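Local coordinates for putative enoyl-CoA hydratase/isomerase (Acinetobacter baumannii, PDB 3FDU), which probably hydrates or isomerises enoyl-CoA thioesters as a member of the crotonase (enoyl-CoA hydratase/isomerase) family, at the interface of chains A and B. Sequence-based numbering; all coordinates share one arbitrary frame. Chains: chain A/B, Putative enoyl-CoA hydratase/isomerase.

Contact 1 and contact 2 are neighbouring patches of one subunit interface, their C-alpha centres about 9 Å apart. They share A:Phe165 and draw on the same two helices: 157-166 of chain A and 204-214 of chain B. In contact 1 a tyrosine-aspartate hydrogen bond between the chains sits among aromatic and thioether packing; contact 2 continues along the same B helix with mainly apolar packing and a water bridge. The deposited assembly holds three copies, and the interface is not an exact two-fold, as suits the trimers from which crotonase-family enzymes are commonly built, though the structure alone does not prove this assembly in solution.

Contact 1: the interface of chains A and B. Residues chain A 157, 161, 165; chain B 121-122, 211, 214-215.
A:Tyr157, A:Ala161 and A:Phe165 follow one another at four-residue steps along helix 157-166 and present one helical stripe to B:Asp122, in a loop, and to the end of B helix 204-214, while B:Lys215 lies just past that helix end, in a loop. The stripe illustrates how an aromatic hydroxyl can anchor an otherwise greasy subunit contact. A:Tyr157 OH, the phenol hydroxyl, donates a hydrogen bond of 2.7 Å to carboxylate oxygen B:Asp122 OD1, which it meets nearly in line with the C-O bond. The ring and carboxylate planes stand 32° apart. The other oxygen, B:Asp122 OD2, offers its syn lone pair to the side-chain nitrogen B:Lys211 NZ at 2.8 Å, a salt bridge within chain B that would help to hold the carboxylate in place. The B:Lys211 chain runs extended past CG, its first torsion turning CG away from the backbone N (chi1 -173°), and reaches the carboxylate while B:Lys211 CB lies 3.8 Å from A:Phe165 CZ. That phenyl ring also brings CE2 to within 3.6 Å of B:Asp122 CG, its plane turned 58° from the carboxylate. B:Met214 bends at chi3, carrying its methyl in over one face of the tyrosine ring, toward the rim, and against A:Ala161. Its sulfur, B:Met214 SD, rests 3.8 Å from A:Phe165 CE1.

Contact 2: the interface of chains A and B. Residues chain A 137, 142-143, 148, 164-165, 231; chain B 209-210, 213.
A:Ile231 and B:Leu213 reach toward each other tip to tip, a small example of how branched side chains can mesh across a subunit contact. The isoleucine delta-methyl A:Ile231 CD1 lies 3.6 Å from B:Leu213 CD2, while the other leucine methyl, B:Leu213 CD1, packs 3.7 Å from A:Pro143 CD. The leucine fork therefore divides its two branches between the helix 218-236 side and the proline ring. On its gamma branch, A:Ile231 CG2 touches B:Gln209 CB at 3.9 Å; the glutamine chain bends at chi2 (-64°), which brings its amide nitrogen, NE2, back near the same isoleucine.

About one helical turn before B:Leu213, B:Thr210 lies across A:Pro143 at a slant. Its hydroxyl oxygen, OG1, points to the proline CD and the A:Val137 methyl CG2, whereas its methyl, with CG2 anti to the backbone N, faces the proline CG, A:Leu164 CB and the phenyl rim. B:Thr210 CG2 is 4.0 Å from A:Phe165 CE1, and the two side chains run past each other in opposite directions. A:Ser148 closes the other flank, its CB 3.5 Å from B:Leu213 CB. Its hydroxyl oxygen A:Ser148 OG lies 3.1 Å from water 1, which is in turn 2.8 Å from the backbone carbonyl oxygen B:Leu213 O, so one water bridges the chains.

In the fold, B helix 204-214 thus packs against a surface of chain A that includes A:Val137, A:Ser142 and A:Pro143, all in loops, and helices 147-155, 157-166 and 218-236.

Contact 1: the interface of chains A and B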
# COMPACT_ATOMS: atom_id res chain seq x y z
N TYR A 157 4.83 -2.35 3.32
CA TYR A 157 6.03 -2.32 4.18
C TYR A 157 7.07 -3.42 3.87
O TYR A 157 8.25 -3.14 3.69
CB TYR A 157 5.64 -2.39 5.67
CG TYR A 157 6.86 -2.20 6.57
CD1 TYR A 157 7.20 -0.94 7.07
CD2 TYR A 157 7.69 -3.29 6.89
CE1 TYR A 157 8.33 -0.79 7.88
CE2 TYR A 157 8.84 -3.13 7.70
CZ TYR A 157 9.13 -1.88 8.18
OH TYR A 157 10.25 -1.70 8.97
N ALA A 161 10.82 -2.60 2.66
CA ALA A 161 11.98 -2.95 3.50
C ALA A 161 12.97 -3.86 2.74
O ALA A 161 14.19 -3.67 2.85
CB ALA A 161 11.52 -3.61 4.82
N PHE A 165 16.45 -2.26 2.55
CA PHE A 165 17.48 -2.85 3.45
C PHE A 165 18.55 -3.59 2.62
O PHE A 165 19.74 -3.52 2.93
CB PHE A 165 16.90 -3.89 4.41
CG PHE A 165 16.10 -3.35 5.60
CD1 PHE A 165 15.66 -2.03 5.66
CD2 PHE A 165 15.75 -4.23 6.62
CE1 PHE A 165 14.89 -1.58 6.76
CE2 PHE A 165 15.03 -3.78 7.72
CZ PHE A 165 14.58 -2.45 7.78
N ALA B 121 7.57 -8.01 11.52
CA ALA B 121 8.87 -8.42 10.93
C ALA B 121 9.17 -7.55 9.69
O ALA B 121 8.24 -7.05 9.02
CB ALA B 121 8.86 -9.91 10.57
N ASP B 122 10.44 -7.32 9.38
CA ASP B 122 10.73 -6.53 8.20
C ASP B 122 10.69 -7.35 6.91
O ASP B 122 10.37 -6.83 5.83
CB ASP B 122 12.10 -5.87 8.34
CG ASP B 122 12.18 -5.00 9.59
OD1 ASP B 122 11.44 -3.98 9.69
OD2 ASP B 122 12.99 -5.33 10.49
N LYS B 211 15.44 1.89 9.01
CA LYS B 211 14.31 1.34 9.76
C LYS B 211 13.58 2.39 10.66
O LYS B 211 12.35 2.43 10.72
CB LYS B 211 14.70 0.13 10.59
CG LYS B 211 13.45 -0.49 11.21
CD LYS B 211 13.71 -1.94 11.63
CE LYS B 211 12.66 -2.42 12.58
NZ LYS B 211 12.71 -3.86 12.84
N MET B 214 11.34 4.45 8.47
CA MET B 214 10.19 3.66 7.98
C MET B 214 9.16 3.51 9.10
O MET B 214 7.94 3.52 8.87
CB MET B 214 10.65 2.27 7.47
CG MET B 214 11.55 2.37 6.19
SD MET B 214 12.16 0.77 5.60
CE MET B 214 10.62 0.06 5.09
N LYS B 215 9.66 3.39 10.33
CA LYS B 215 8.80 3.25 11.50
C LYS B 215 8.67 4.53 12.32
O LYS B 215 8.60 4.50 13.56
CB LYS B 215 9.28 2.06 12.35
CG LYS B 215 9.19 0.74 11.55
CD LYS B 215 9.33 -0.49 12.37
CE LYS B 215 8.08 -0.83 13.13
NZ LYS B 215 8.18 -2.28 13.54

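Contact 2: the interface of chains A and B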
# COMPACT_ATOMS: atom_id res chain seq x y z
N VAL A 137 21.59 2.19 1.29
CA VAL A 137 22.17 1.46 2.44
C VAL A 137 23.60 0.95 2.21
O VAL A 137 24.47 1.04 3.11
CB VAL A 137 21.23 0.34 2.96
CG1 VAL A 137 21.99 -0.58 3.97
CG2 VAL A 137 19.99 1.01 3.67
N SER A 142 21.22 6.70 3.40
CA SER A 142 19.92 6.49 4.06
C SER A 142 18.87 6.97 3.07
O SER A 142 19.22 7.43 1.99
CB SER A 142 19.82 7.28 5.42
OG SER A 142 20.05 8.67 5.18
N PRO A 143 17.59 6.87 3.42
CA PRO A 143 16.61 7.12 2.33
C PRO A 143 16.60 8.57 1.80
O PRO A 143 16.97 9.50 2.56
CB PRO A 143 15.26 6.85 3.03
CG PRO A 143 15.64 5.71 4.04
CD PRO A 143 16.99 6.18 4.58
N SER A 148 11.19 6.61 2.51
CA SER A 148 10.87 5.95 3.78
C SER A 148 9.37 5.92 4.04
O SER A 148 8.90 5.04 4.75
CB SER A 148 11.59 6.58 4.99
OG SER A 148 11.24 7.96 5.09
N LEU A 164 14.87 -1.53 0.25
CA LEU A 164 15.71 -0.53 0.96
C LEU A 164 16.80 -1.22 1.78
O LEU A 164 17.96 -0.80 1.72
CB LEU A 164 14.85 0.37 1.86
CG LEU A 164 14.03 1.43 1.12
CD1 LEU A 164 13.02 2.20 2.03
CD2 LEU A 164 14.93 2.42 0.46
N PHE A 165 16.45 -2.26 2.55
CA PHE A 165 17.48 -2.85 3.45
C PHE A 165 18.55 -3.59 2.62
O PHE A 165 19.74 -3.52 2.93
CB PHE A 165 16.90 -3.89 4.41
CG PHE A 165 16.10 -3.35 5.60
CD1 PHE A 165 15.66 -2.03 5.66
CD2 PHE A 165 15.75 -4.23 6.62
CE1 PHE A 165 14.89 -1.58 6.76
CE2 PHE A 165 15.03 -3.78 7.72
CZ PHE A 165 14.58 -2.45 7.78
N ILE A 231 18.95 13.59 7.95
CA ILE A 231 19.59 12.32 8.26
C ILE A 231 20.61 11.89 7.18
O ILE A 231 21.69 11.41 7.50
CB ILE A 231 18.52 11.22 8.52
CG1 ILE A 231 17.76 11.61 9.81
CG2 ILE A 231 19.20 9.76 8.54
CD1 ILE A 231 16.53 10.78 10.06
N GLN B 209 19.05 3.80 10.85
CA GLN B 209 18.33 5.05 10.53
C GLN B 209 17.23 4.79 9.46
O GLN B 209 16.19 5.43 9.49
CB GLN B 209 19.29 6.15 10.04
CG GLN B 209 20.38 6.55 11.04
CD GLN B 209 19.76 7.16 12.27
OE1 GLN B 209 20.12 6.83 13.42
NE2 GLN B 209 18.80 8.04 12.04
N THR B 210 17.48 3.87 8.52
CA THR B 210 16.44 3.54 7.49
C THR B 210 15.21 2.91 8.17
O THR B 210 14.06 3.35 7.94
CB THR B 210 16.99 2.56 6.42
OG1 THR B 210 18.05 3.19 5.69
CG2 THR B 210 15.89 2.10 5.42
N LEU B 213 13.30 5.61 10.21
CA LEU B 213 12.46 6.45 9.31
C LEU B 213 11.20 5.74 8.83
O LEU B 213 10.11 6.34 8.78
CB LEU B 213 13.24 6.92 8.08
CG LEU B 213 14.27 7.98 8.41
CD1 LEU B 213 15.34 8.00 7.30
CD2 LEU B 213 13.57 9.33 8.56
O HOH W 1 9.90 8.86 7.69